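Local coordinates for protein BB0689 (Borrelia burgdorferi, PDB 4D53) that belongs to the bacterial CAP superfamily as an outer surface lipoprotein of the Lyme disease spirochaete, with a molecular role that is not firmly established, at residues Ile15-Ile20 with Thr37-Ala42; Glu22-Lys25 with Leu29-Leu32; Met65-Lys70 with Thr78-Ala83; Lys102-Asn107 with Val129-Arg134; Gly115-Leu118 with Ile124-Phe127. All blocks are in the same frame, centred on the assembly; numbering follows the deposited sequence.

Interaction 1 of 5, residues Ile15-Ile20 with Thr37-Ala42; sequences ILYSEI and TLEKVA
Tyr17 and Glu39 span the gap between two helices whose nearest CA atoms, those of the same two residues, stand 11.6 Å apart, a good example of a long-range contact carried by a single hydrogen bond. Along 37-42, Thr37 turns to Tyr71 and Asp72, while Leu38 packs on Ile68. Glu39 makes the contact. Its CG lies anti to the carbonyl carbon (chi1 -78°), and the chain then runs extended, bringing the carboxylate to the phenol. Tyr17 OH donates to Glu39 OE2 over a short 2.5 Å, on the anti lone pair, the one turned away from OE1. The ring and carboxylate planes are 28° apart, and OE2 lies near the ring plane at the CE2 edge, 3.3 Å from Tyr17 CE2. The phenol oxygen has a second partner, the backbone N of Gly115, which would leave its own proton for the glutamate and probably strengthen that bond. Lys40 follows with a cation-pi contact to Tyr71. Val41 and Ala42 turn to strand 125-134, touching Leu130 and Val128. Tyr17 and Glu39 thus bridge helices on opposite faces of the sheet, passing strand 112-119 at Gly115; Leu16 packs on Phe127 and on Val91 and Val92 of helix 91-96.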
# COMPACT_ATOMS: atom_id res chain seq x y z
N ILE A 15 -3.12 10.70 6.60
CA ILE A 15 -2.81 10.29 7.96
C ILE A 15 -1.82 9.12 7.93
O ILE A 15 -0.81 9.09 8.68
CB ILE A 15 -4.08 10.07 8.77
CG1 ILE A 15 -4.79 11.40 9.06
CG2 ILE A 15 -3.87 9.30 10.11
CD1 ILE A 15 -6.25 11.16 9.43
N LEU A 16 -2.15 8.11 7.14
CA LEU A 16 -1.31 6.92 7.11
C LEU A 16 0.11 7.23 6.62
O LEU A 16 1.07 6.76 7.20
CB LEU A 16 -1.90 5.86 6.22
CG LEU A 16 -1.10 4.55 6.10
CD1 LEU A 16 -0.90 3.96 7.50
CD2 LEU A 16 -1.86 3.54 5.22
N TYR A 17 0.25 8.00 5.54
CA TYR A 17 1.57 8.39 5.04
C TYR A 17 2.37 9.10 6.12
O TYR A 17 3.59 8.84 6.35
CB TYR A 17 1.39 9.32 3.79
CG TYR A 17 0.99 8.71 2.46
CD1 TYR A 17 1.49 7.49 2.01
CD2 TYR A 17 0.07 9.37 1.64
CE1 TYR A 17 1.17 7.00 0.78
CE2 TYR A 17 -0.26 8.89 0.42
CZ TYR A 17 0.26 7.71 -0.02
OH TYR A 17 -0.09 7.26 -1.27
N SER A 18 1.71 9.98 6.81
CA SER A 18 2.33 10.73 7.93
C SER A 18 2.81 9.87 9.11
O SER A 18 3.93 10.04 9.61
CB SER A 18 1.33 11.81 8.40
OG SER A 18 1.94 12.52 9.44
N GLU A 19 1.99 8.88 9.49
CA GLU A 19 2.38 7.88 10.47
C GLU A 19 3.56 7.04 10.03
O GLU A 19 4.53 6.87 10.82
CB GLU A 19 1.18 6.99 10.80
CG GLU A 19 1.45 6.28 12.08
CD GLU A 19 0.27 5.39 12.57
OE1 GLU A 19 -0.67 5.11 11.80
OE2 GLU A 19 0.31 5.05 13.74
N ILE A 20 3.58 6.57 8.78
CA ILE A 20 4.68 5.78 8.31
C ILE A 20 5.95 6.69 8.28
O ILE A 20 7.07 6.23 8.62
CB ILE A 20 4.34 5.14 6.96
CG1 ILE A 20 3.24 4.10 7.16
CG2 ILE A 20 5.59 4.59 6.22
CD1 ILE A 20 2.70 3.58 5.84
N THR A 37 2.34 7.09 -9.76
CA THR A 37 2.17 5.80 -10.37
C THR A 37 1.86 4.73 -9.33
O THR A 37 1.02 3.85 -9.58
CB THR A 37 3.38 5.41 -11.20
OG1 THR A 37 3.57 6.40 -12.20
CG2 THR A 37 3.23 4.14 -11.91
N LEU A 38 2.60 4.72 -8.22
CA LEU A 38 2.34 3.72 -7.15
C LEU A 38 0.94 3.93 -6.61
O LEU A 38 0.25 2.95 -6.34
CB LEU A 38 3.37 3.76 -6.03
CG LEU A 38 4.78 3.34 -6.44
CD1 LEU A 38 5.69 3.34 -5.21
CD2 LEU A 38 4.84 1.98 -7.10
N GLU A 39 0.50 5.17 -6.42
CA GLU A 39 -0.84 5.40 -5.93
C GLU A 39 -1.92 4.84 -6.89
O GLU A 39 -2.92 4.27 -6.46
CB GLU A 39 -1.13 6.88 -5.68
CG GLU A 39 -0.50 7.39 -4.38
CD GLU A 39 -1.04 8.72 -3.95
OE1 GLU A 39 -1.29 9.53 -4.85
OE2 GLU A 39 -1.14 9.04 -2.75
N LYS A 40 -1.67 4.98 -8.19
CA LYS A 40 -2.64 4.50 -9.21
C LYS A 40 -2.68 2.96 -9.21
O LYS A 40 -3.76 2.38 -9.21
CB LYS A 40 -2.26 5.01 -10.60
CG LYS A 40 -3.24 4.61 -11.72
CD LYS A 40 -2.67 4.56 -13.14
CE LYS A 40 -1.93 5.83 -13.51
NZ LYS A 40 -1.14 5.59 -14.77
N VAL A 41 -1.54 2.32 -9.16
CA VAL A 41 -1.45 0.85 -9.14
C VAL A 41 -2.14 0.31 -7.87
O VAL A 41 -2.88 -0.66 -7.95
CB VAL A 41 0.01 0.37 -9.26
CG1 VAL A 41 0.14 -1.14 -9.18
CG2 VAL A 41 0.61 0.85 -10.61
N ALA A 42 -1.88 0.93 -6.71
CA ALA A 42 -2.47 0.49 -5.44
C ALA A 42 -3.97 0.61 -5.47
O ALA A 42 -4.67 -0.27 -4.98
CB ALA A 42 -1.88 1.29 -4.27

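Interaction 2 of 5, residues Glu22-Lys25 with Leu29-Leu32; sequences ELRK and LNHL
Arg24 holds the loop residue Asn30 by its backbone carbonyl, gripping one oxygen with two nitrogens. Arg24 NE lies 3.1 Å from Asn30 O, nearly in line with the C=O bond, and Arg24 NH2 reaches the same Asn30 O at 2.9 Å; both bonds lie close to the guanidinium plane. Neither is straight, with N-H...O angles of 141° and 150°, as expected when two donors converge on one acceptor. The bend in the arginine chain at chi3 turns the guanidinium to this position. NH2 also donates to Asn107 O, and NH1 to Leu105 O. Asn30 OD1 comes near NH2, but the angle is poor and the amide stands almost perpendicular to the guanidinium; Asn30 ND2 bonds instead to Thr110 O. One face of the guanidinium carries Leu29 CB, 4.0 Å from Arg24 NH2, and the opposite face Leu32 CD1, 3.4 Å from Arg24 NE. Leu29 N closes the turn on Arg24 O at 2.9 Å and 167°. A buried charge flanked by leucines is therefore met by carbonyl oxygens, whose dipoles would partly offset the cost of burying it and which knit three backbone sites to one side chain.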
# COMPACT_ATOMS: atom_id res chain seq x y z
N GLU A 22 6.71 9.24 10.09
CA GLU A 22 7.21 9.47 11.47
C GLU A 22 7.93 8.27 12.05
O GLU A 22 8.98 8.40 12.68
CB GLU A 22 6.08 9.94 12.38
CG GLU A 22 6.61 10.70 13.58
CD GLU A 22 7.47 11.91 13.18
OE1 GLU A 22 6.88 12.98 12.93
OE2 GLU A 22 8.71 11.81 13.09
N LEU A 23 7.37 7.09 11.85
CA LEU A 23 8.06 5.85 12.17
C LEU A 23 9.41 5.76 11.51
O LEU A 23 10.43 5.50 12.19
CB LEU A 23 7.22 4.60 11.85
CG LEU A 23 7.95 3.24 11.80
CD1 LEU A 23 8.20 2.81 13.24
CD2 LEU A 23 7.03 2.24 11.11
N ARG A 24 9.48 6.02 10.20
CA ARG A 24 10.78 5.87 9.53
C ARG A 24 11.79 6.96 10.01
O ARG A 24 13.00 6.68 10.12
CB ARG A 24 10.61 5.88 8.04
CG ARG A 24 9.85 4.66 7.49
CD ARG A 24 9.55 4.83 6.02
NE ARG A 24 10.77 4.93 5.23
CZ ARG A 24 11.50 3.92 4.85
NH1 ARG A 24 11.11 2.69 5.15
NH2 ARG A 24 12.69 4.11 4.19
N LYS A 25 11.30 8.14 10.26
CA LYS A 25 12.11 9.22 10.72
C LYS A 25 12.74 8.91 12.10
O LYS A 25 13.94 9.11 12.31
CB LYS A 25 11.29 10.48 10.78
CG LYS A 25 12.12 11.65 11.30
CD LYS A 25 11.35 12.92 11.29
CE LYS A 25 12.35 14.05 11.43
NZ LYS A 25 11.68 15.36 11.57
N LEU A 29 15.63 6.28 9.03
CA LEU A 29 15.61 5.66 7.78
C LEU A 29 15.38 6.71 6.69
O LEU A 29 15.00 7.85 6.92
CB LEU A 29 14.43 4.65 7.72
CG LEU A 29 14.57 3.50 8.71
CD1 LEU A 29 13.30 2.66 8.79
CD2 LEU A 29 15.77 2.60 8.47
N ASN A 30 15.50 6.28 5.47
CA ASN A 30 15.32 7.26 4.37
C ASN A 30 13.88 7.71 4.13
O ASN A 30 12.91 6.95 4.29
CB ASN A 30 15.96 6.70 3.07
CG ASN A 30 15.35 5.36 2.63
OD1 ASN A 30 15.46 4.37 3.35
ND2 ASN A 30 14.76 5.30 1.43
N HIS A 31 13.76 8.96 3.74
CA HIS A 31 12.47 9.59 3.48
C HIS A 31 11.90 9.14 2.15
O HIS A 31 12.51 9.27 1.07
CB HIS A 31 12.58 11.08 3.50
CG HIS A 31 11.28 11.79 3.33
ND1 HIS A 31 10.94 12.39 2.14
CD2 HIS A 31 10.23 11.97 4.17
CE1 HIS A 31 9.74 12.94 2.25
NE2 HIS A 31 9.30 12.71 3.48
N LEU A 32 10.69 8.58 2.23
CA LEU A 32 9.98 8.15 1.06
C LEU A 32 9.12 9.29 0.47
O LEU A 32 8.44 10.02 1.23
CB LEU A 32 9.07 6.96 1.42
CG LEU A 32 9.79 5.73 1.97
CD1 LEU A 32 8.76 4.71 2.47
CD2 LEU A 32 10.71 5.15 0.93

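Interaction 3 of 5, residues Met65-Lys70 with Thr78-Ala83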
# COMPACT_ATOMS: atom_id res chain seq x y z
N MET A 65 5.34 -6.42 -8.72
CA MET A 65 6.24 -5.80 -9.78
C MET A 65 5.58 -5.70 -11.14
O MET A 65 5.63 -4.67 -11.81
CB MET A 65 7.58 -6.56 -9.92
CG MET A 65 8.58 -5.84 -10.84
SD MET A 65 9.90 -5.02 -9.91
CE MET A 65 10.72 -6.42 -9.13
N GLN A 66 4.91 -6.78 -11.55
CA GLN A 66 4.23 -6.83 -12.82
C GLN A 66 3.10 -5.83 -12.87
O GLN A 66 2.88 -5.19 -13.88
CB GLN A 66 3.73 -8.26 -12.93
CG GLN A 66 3.04 -8.77 -14.14
CD GLN A 66 2.92 -10.32 -14.07
OE1 GLN A 66 3.70 -11.02 -13.35
NE2 GLN A 66 1.94 -10.86 -14.81
N ARG A 67 2.37 -5.65 -11.76
CA ARG A 67 1.30 -4.69 -11.74
C ARG A 67 1.85 -3.27 -11.89
O ARG A 67 1.24 -2.44 -12.52
CB ARG A 67 0.47 -4.79 -10.45
CG ARG A 67 -0.40 -6.02 -10.49
CD ARG A 67 -1.43 -6.12 -9.39
NE ARG A 67 -0.83 -6.23 -8.09
CZ ARG A 67 -0.45 -7.39 -7.52
NH1 ARG A 67 -0.56 -8.56 -8.12
NH2 ARG A 67 0.09 -7.40 -6.31
N ILE A 68 2.99 -2.98 -11.27
CA ILE A 68 3.59 -1.66 -11.41
C ILE A 68 4.16 -1.50 -12.86
O ILE A 68 4.00 -0.43 -13.46
CB ILE A 68 4.71 -1.41 -10.40
CG1 ILE A 68 4.10 -1.41 -8.96
CG2 ILE A 68 5.36 -0.04 -10.68
CD1 ILE A 68 5.10 -1.60 -7.86
N HIS A 69 4.78 -2.55 -13.38
CA HIS A 69 5.36 -2.48 -14.75
C HIS A 69 4.35 -2.28 -15.84
O HIS A 69 4.69 -1.88 -16.93
CB HIS A 69 6.19 -3.67 -15.09
CG HIS A 69 7.53 -3.63 -14.49
ND1 HIS A 69 8.39 -4.70 -14.54
CD2 HIS A 69 8.14 -2.68 -13.75
CE1 HIS A 69 9.50 -4.39 -13.89
NE2 HIS A 69 9.37 -3.17 -13.40
N LYS A 70 3.08 -2.48 -15.55
CA LYS A 70 2.06 -2.14 -16.53
C LYS A 70 2.00 -0.66 -16.83
O LYS A 70 1.61 -0.27 -17.91
CB LYS A 70 0.69 -2.63 -16.04
CG LYS A 70 -0.51 -1.93 -16.62
CD LYS A 70 -1.80 -2.67 -16.27
CE LYS A 70 -3.03 -2.03 -16.90
NZ LYS A 70 -4.26 -2.69 -16.37
N THR A 78 10.55 -3.49 -5.76
CA THR A 78 9.25 -3.13 -5.18
C THR A 78 8.81 -4.00 -4.00
O THR A 78 9.26 -5.17 -3.89
CB THR A 78 8.20 -3.18 -6.26
OG1 THR A 78 7.01 -2.54 -5.74
CG2 THR A 78 7.90 -4.64 -6.64
N ARG A 79 7.97 -3.45 -3.10
CA ARG A 79 7.31 -4.25 -2.03
C ARG A 79 5.86 -3.84 -1.93
O ARG A 79 5.53 -2.67 -2.22
CB ARG A 79 7.87 -3.98 -0.69
CG ARG A 79 9.33 -4.40 -0.62
CD ARG A 79 10.01 -3.53 0.36
NE ARG A 79 11.45 -3.81 0.41
CZ ARG A 79 11.95 -4.89 0.96
NH1 ARG A 79 11.14 -5.81 1.46
NH2 ARG A 79 13.26 -5.03 1.07
N GLU A 80 5.05 -4.76 -1.40
CA GLU A 80 3.59 -4.54 -1.28
C GLU A 80 3.14 -5.03 0.07
O GLU A 80 3.51 -6.17 0.47
CB GLU A 80 2.86 -5.30 -2.36
CG GLU A 80 1.34 -5.23 -2.20
CD GLU A 80 0.62 -5.93 -3.36
OE1 GLU A 80 0.43 -7.18 -3.30
OE2 GLU A 80 0.25 -5.20 -4.32
N ILE A 81 2.36 -4.22 0.79
CA ILE A 81 1.68 -4.68 1.98
C ILE A 81 0.17 -4.45 1.85
O ILE A 81 -0.24 -3.40 1.33
CB ILE A 81 2.23 -4.02 3.29
CG1 ILE A 81 2.16 -2.52 3.23
CG2 ILE A 81 3.76 -4.40 3.52
CD1 ILE A 81 2.61 -1.70 4.45
N LEU A 82 -0.61 -5.39 2.41
CA LEU A 82 -2.03 -5.35 2.42
C LEU A 82 -2.56 -5.40 3.78
O LEU A 82 -1.93 -5.98 4.68
CB LEU A 82 -2.55 -6.56 1.59
CG LEU A 82 -1.90 -6.80 0.24
CD1 LEU A 82 -2.34 -8.10 -0.37
CD2 LEU A 82 -2.28 -5.66 -0.75
N ALA A 83 -3.78 -4.93 3.97
CA ALA A 83 -4.55 -5.09 5.18
C ALA A 83 -6.03 -5.05 4.87
O ALA A 83 -6.45 -4.38 3.94
CB ALA A 83 -4.23 -4.06 6.24
O HOH W 1 -0.30 -3.86 -6.52
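Thr78, at the centre of this contact, meets helix 64-69 with both of its branches. The methyl CG2 rests against the backbone of Met65, 3.7 Å from Met65 CA, and is bordered by the start of that side chain, with Met65 CB at 3.8 Å. Beyond CB the methionine bends at chi2 and chi3. The two side chains slide past each other in opposite directions, and Met65 SD lies 3.9 Å from Thr78 CG2. The hydroxyl branch, anti to the threonine's N, points to the tip of Ile68. There Ile68 CD1 and Thr78 OG1 meet tip to tip, in an approach so close that its exact length is doubtful, while the hydroxyl's polar partner is Phe131 O on the adjoining strand.

Two residues along the strand, on the same side, Glu80 receives Arg67. Arg67 NH2 donates to Glu80 OE2 at 3.0 Å with an N-H...O angle of 160°, making a salt bridge; the guanidinium and carboxylate are nearly coplanar, 16° apart. A water makes a second link, accepting from Arg67 NE at 2.9 Å and donating to Glu80 OE2 at 2.6 Å. Thr62 OG1 and His57 O take further N-H groups of the arginine, Tyr45 adds a cation-pi contact, and Glu80 OE1 binds His57 ND1. The axes of the two short segments, helix 65-69 and strand 78-83, cross at 110°, 9.3 Å apart. The contact thus divides along the edge strand into a mainly van der Waals end at Thr78 and an ionic end at Glu80, and the water completes a closed ring of bonds that should fix how the guanidinium is turned.

Interaction 4 of 5, residues Lys102-Asn107 with Val129-Arg134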
# COMPACT_ATOMS: atom_id res chain seq x y z
N LYS A 102 6.55 -5.75 8.69
CA LYS A 102 7.48 -4.84 9.32
C LYS A 102 8.70 -4.58 8.38
O LYS A 102 9.10 -3.44 8.26
CB LYS A 102 7.97 -5.42 10.65
CG LYS A 102 8.99 -4.54 11.34
CD LYS A 102 9.24 -4.94 12.78
CE LYS A 102 10.38 -4.12 13.36
NZ LYS A 102 10.41 -4.34 14.81
N GLU A 103 9.26 -5.59 7.81
CA GLU A 103 10.42 -5.49 6.90
C GLU A 103 10.14 -4.46 5.81
O GLU A 103 11.00 -3.62 5.50
CB GLU A 103 10.72 -6.82 6.26
CG GLU A 103 12.09 -6.97 5.66
CD GLU A 103 12.26 -6.31 4.33
OE1 GLU A 103 11.24 -6.13 3.58
OE2 GLU A 103 13.44 -5.93 4.02
N ALA A 104 8.94 -4.50 5.24
CA ALA A 104 8.56 -3.49 4.26
C ALA A 104 8.47 -2.11 4.81
O ALA A 104 9.00 -1.14 4.19
CB ALA A 104 7.24 -3.93 3.56
N LEU A 105 7.82 -1.93 5.96
CA LEU A 105 7.68 -0.60 6.52
C LEU A 105 9.00 0.07 6.85
O LEU A 105 9.12 1.29 6.75
CB LEU A 105 6.88 -0.62 7.80
CG LEU A 105 5.40 -0.90 7.75
CD1 LEU A 105 4.81 -1.01 9.19
CD2 LEU A 105 4.71 0.25 7.02
N ILE A 106 9.98 -0.70 7.24
CA ILE A 106 11.27 -0.11 7.63
C ILE A 106 12.40 -0.37 6.57
O ILE A 106 13.57 -0.30 6.92
CB ILE A 106 11.71 -0.57 9.07
CG1 ILE A 106 12.01 -2.05 9.11
CG2 ILE A 106 10.67 -0.14 10.06
CD1 ILE A 106 12.73 -2.50 10.40
N ASN A 107 12.03 -0.71 5.34
CA ASN A 107 12.99 -1.00 4.29
C ASN A 107 13.85 0.24 3.91
O ASN A 107 13.41 1.38 4.00
CB ASN A 107 12.35 -1.65 3.10
CG ASN A 107 11.77 -0.67 2.13
OD1 ASN A 107 10.60 -0.21 2.19
ND2 ASN A 107 12.66 -0.22 1.26
N VAL A 129 -0.54 -0.82 0.13
CA VAL A 129 0.60 0.15 0.18
C VAL A 129 1.77 -0.43 -0.55
O VAL A 129 2.17 -1.54 -0.29
CB VAL A 129 0.92 0.66 1.60
CG1 VAL A 129 2.10 1.65 1.58
CG2 VAL A 129 -0.32 1.18 2.30
N LEU A 130 2.28 0.30 -1.53
CA LEU A 130 3.38 -0.09 -2.36
C LEU A 130 4.61 0.80 -2.10
O LEU A 130 4.47 1.99 -1.84
CB LEU A 130 3.02 0.09 -3.85
CG LEU A 130 1.75 -0.68 -4.33
CD1 LEU A 130 1.33 -0.43 -5.82
CD2 LEU A 130 1.98 -2.16 -4.15
N PHE A 131 5.76 0.17 -2.23
CA PHE A 131 7.05 0.79 -2.09
C PHE A 131 7.85 0.46 -3.34
O PHE A 131 7.77 -0.67 -3.91
CB PHE A 131 7.83 0.26 -0.86
CG PHE A 131 7.12 0.40 0.45
CD1 PHE A 131 6.13 -0.48 0.80
CD2 PHE A 131 7.44 1.40 1.32
CE1 PHE A 131 5.43 -0.32 1.97
CE2 PHE A 131 6.80 1.54 2.53
CZ PHE A 131 5.75 0.70 2.86
N GLY A 132 8.65 1.45 -3.81
CA GLY A 132 9.40 1.20 -5.02
C GLY A 132 10.67 2.06 -5.20
O GLY A 132 10.82 3.09 -4.59
N LYS A 133 11.54 1.58 -6.07
CA LYS A 133 12.78 2.34 -6.47
C LYS A 133 12.82 2.26 -7.97
O LYS A 133 12.70 1.16 -8.49
CB LYS A 133 13.97 1.61 -5.86
CG LYS A 133 15.37 2.12 -6.15
CD LYS A 133 15.53 3.57 -5.84
CE LYS A 133 16.89 4.05 -6.37
NZ LYS A 133 16.84 5.51 -6.60
N ARG A 134 12.94 3.39 -8.67
CA ARG A 134 13.22 3.41 -10.12
C ARG A 134 14.68 3.25 -10.50
O ARG A 134 15.54 3.72 -9.78
CB ARG A 134 12.79 4.73 -10.74
CG ARG A 134 11.32 4.80 -11.01
CD ARG A 134 10.91 6.10 -11.67
NE ARG A 134 9.46 6.15 -11.88
CZ ARG A 134 8.60 6.61 -11.00
NH1 ARG A 134 9.02 7.10 -9.86
NH2 ARG A 134 7.29 6.60 -11.26
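Phe131 presents its ring to the last turn of helix 99-105 and the residues just after it. Ala104 O sits 3.8 Å above one face, displaced toward the rim beside CE2. Ala104 CB lies 4.3 Å from Phe131 CE1, and Leu105 CD2 lies obliquely, 4.3 Å from Phe131 CZ. The side-chain amide of Asn107 comes in near CD2 with its plane almost perpendicular to the ring, at 89°. The CB of Phe131 points to the helix, and its chi1 of -57°, with CG anti to the carbonyl carbon, sets the ring beside Ala104.

This is one half of the alpha-beta-alpha sandwich of CAP proteins: Phe131 points from the sheet into the layer of helices 91-96 and 99-105, while its neighbour Leu130 points to helix 36-52 in the other layer. Ile106 N still bonds to Lys102 O at 3.1 Å, but Ile106 has already left helical geometry, and Asn107 N turns back to Ala104 O at 3.3 Å, giving that carbonyl a polar partner as it lies over the ring. Arg24 of helix 10-26 holds the carbonyls of Leu105 and Asn107. Farther out, Trp95 and Leu96 pack on Leu105, and Ile81 on the adjacent strand packs on Ala104. Backbone bonds to Arg79 hold Phe131 in register with strand 75-84, and Gly132 is paired with strand 112-119 on the other flank.

Interaction 5 of 5, residues Gly115-Leu118 with Ile124-Phe127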
# COMPACT_ATOMS: atom_id res chain seq x y z
N GLY A 115 -0.09 4.48 -1.87
CA GLY A 115 -1.13 3.55 -1.40
C GLY A 115 -2.51 4.02 -1.58
O GLY A 115 -2.78 5.18 -2.07
N TYR A 116 -3.43 3.20 -1.15
CA TYR A 116 -4.87 3.49 -1.31
C TYR A 116 -5.63 2.71 -0.25
O TYR A 116 -5.24 1.55 0.09
CB TYR A 116 -5.34 3.14 -2.75
CG TYR A 116 -6.83 3.49 -2.97
CD1 TYR A 116 -7.26 4.84 -3.14
CD2 TYR A 116 -7.82 2.51 -2.90
CE1 TYR A 116 -8.62 5.17 -3.29
CE2 TYR A 116 -9.16 2.84 -3.08
CZ TYR A 116 -9.55 4.17 -3.25
OH TYR A 116 -10.91 4.42 -3.39
N ARG A 117 -6.69 3.30 0.26
CA ARG A 117 -7.64 2.67 1.13
C ARG A 117 -8.99 2.58 0.41
O ARG A 117 -9.61 3.59 0.09
CB ARG A 117 -7.78 3.34 2.47
CG ARG A 117 -8.66 2.59 3.47
CD ARG A 117 -9.15 3.43 4.62
NE ARG A 117 -9.68 2.64 5.73
CZ ARG A 117 -10.01 3.10 6.95
NH1 ARG A 117 -9.98 4.40 7.24
NH2 ARG A 117 -10.43 2.30 7.91
N LEU A 118 -9.42 1.36 0.16
CA LEU A 118 -10.82 1.07 -0.32
C LEU A 118 -11.76 0.88 0.82
O LEU A 118 -11.57 0.05 1.73
CB LEU A 118 -10.81 -0.14 -1.25
CG LEU A 118 -12.23 -0.59 -1.63
CD1 LEU A 118 -12.84 0.44 -2.58
CD2 LEU A 118 -12.09 -1.93 -2.30
N ILE A 124 -16.51 -3.12 3.00
CA ILE A 124 -15.18 -3.45 2.59
C ILE A 124 -14.22 -2.38 3.08
O ILE A 124 -14.56 -1.16 3.11
CB ILE A 124 -15.13 -3.63 1.10
CG1 ILE A 124 -15.99 -4.83 0.74
CG2 ILE A 124 -13.72 -3.80 0.61
CD1 ILE A 124 -16.29 -4.90 -0.74
N ASP A 125 -13.07 -2.83 3.62
CA ASP A 125 -12.03 -1.91 4.14
C ASP A 125 -10.67 -2.49 3.88
O ASP A 125 -10.19 -3.37 4.69
CB ASP A 125 -12.23 -1.70 5.62
CG ASP A 125 -11.27 -0.64 6.23
OD1 ASP A 125 -10.29 -0.14 5.59
OD2 ASP A 125 -11.47 -0.28 7.42
N ILE A 126 -10.00 -2.01 2.83
CA ILE A 126 -8.77 -2.63 2.36
C ILE A 126 -7.70 -1.57 2.20
O ILE A 126 -7.94 -0.55 1.51
CB ILE A 126 -8.96 -3.35 1.04
CG1 ILE A 126 -9.94 -4.56 1.23
CG2 ILE A 126 -7.64 -3.87 0.48
CD1 ILE A 126 -10.28 -5.28 -0.06
N PHE A 127 -6.57 -1.62 2.76
CA PHE A 127 -5.26 -0.99 2.44
C PHE A 127 -4.41 -1.79 1.50
O PHE A 127 -4.19 -3.04 1.68
CB PHE A 127 -4.49 -0.73 3.73
CG PHE A 127 -5.16 0.26 4.65
CD1 PHE A 127 -5.00 1.62 4.46
CD2 PHE A 127 -5.94 -0.18 5.71
CE1 PHE A 127 -5.62 2.53 5.31
CE2 PHE A 127 -6.56 0.72 6.55
CZ PHE A 127 -6.40 2.08 6.35
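Arg117 grips Asp125 side-on, each nitrogen taking its own carboxylate oxygen. Arg117 NE donates to Asp125 OD1 at 2.8 Å and a nearly straight 167°, approaching from above the carboxylate plane, and Arg117 NH2 meets Asp125 OD2 at 2.8 Å on its syn side. The planes of the two groups are 42° apart, so the fork is twisted rather than flat. The arginine is stretched out from CG to NE, with CG anti to its own N, which carries the guanidinium diagonally across the hairpin; Arg117 NH1 finds a second acid in Asp12.

Next to the salt bridge, along the backbone, the antiparallel strands are joined by Leu118 and Ile126, a hydrogen-bonded pair with Leu118 N to Ile126 O and Ile126 N to Leu118 O both at 2.8 Å. Arg117 and Phe127 form the next, non-hydrogen-bonded pair. Here the aliphatic stem of the arginine lies over the phenyl face in a CH-pi contact, Arg117 CG being 3.8 Å from the ring centroid, and the guanidinium plane is tilted only 19° from the ring. On the other face of the sheet Leu118 packs on Ile124, CD2 to CG2 at 3.8 Å, and Ala46 and Leu49 of helix 36-52 lie against Leu118 and Ile126. One long side chain thus serves two chemistries, its stem resting on one face of an aromatic ring and its head pairing with acids, which probably favours an ionised Asp125.

In the fold
From the N terminus, interaction 1 closes the first loop, from helix 10-26 to helix 36-52. Interaction 2 falls within that loop, fastening the end of helix 10-26 to the segment leading to strand 33-34. Interaction 3 comes next in series and brings helix 64-69 onto edge strand 75-84. Interaction 4 then closes a wider loop from helix 99-105 to strand 125-134, and the hairpin of interaction 5 lies within it; no two loops cross. The sheet and its neighbours join them: Val41 packs on Arg67, Leu38 on Gly132, and Leu29 on Ile106, while Ala83 pairs with Phe127 to link interactions 3 and 5.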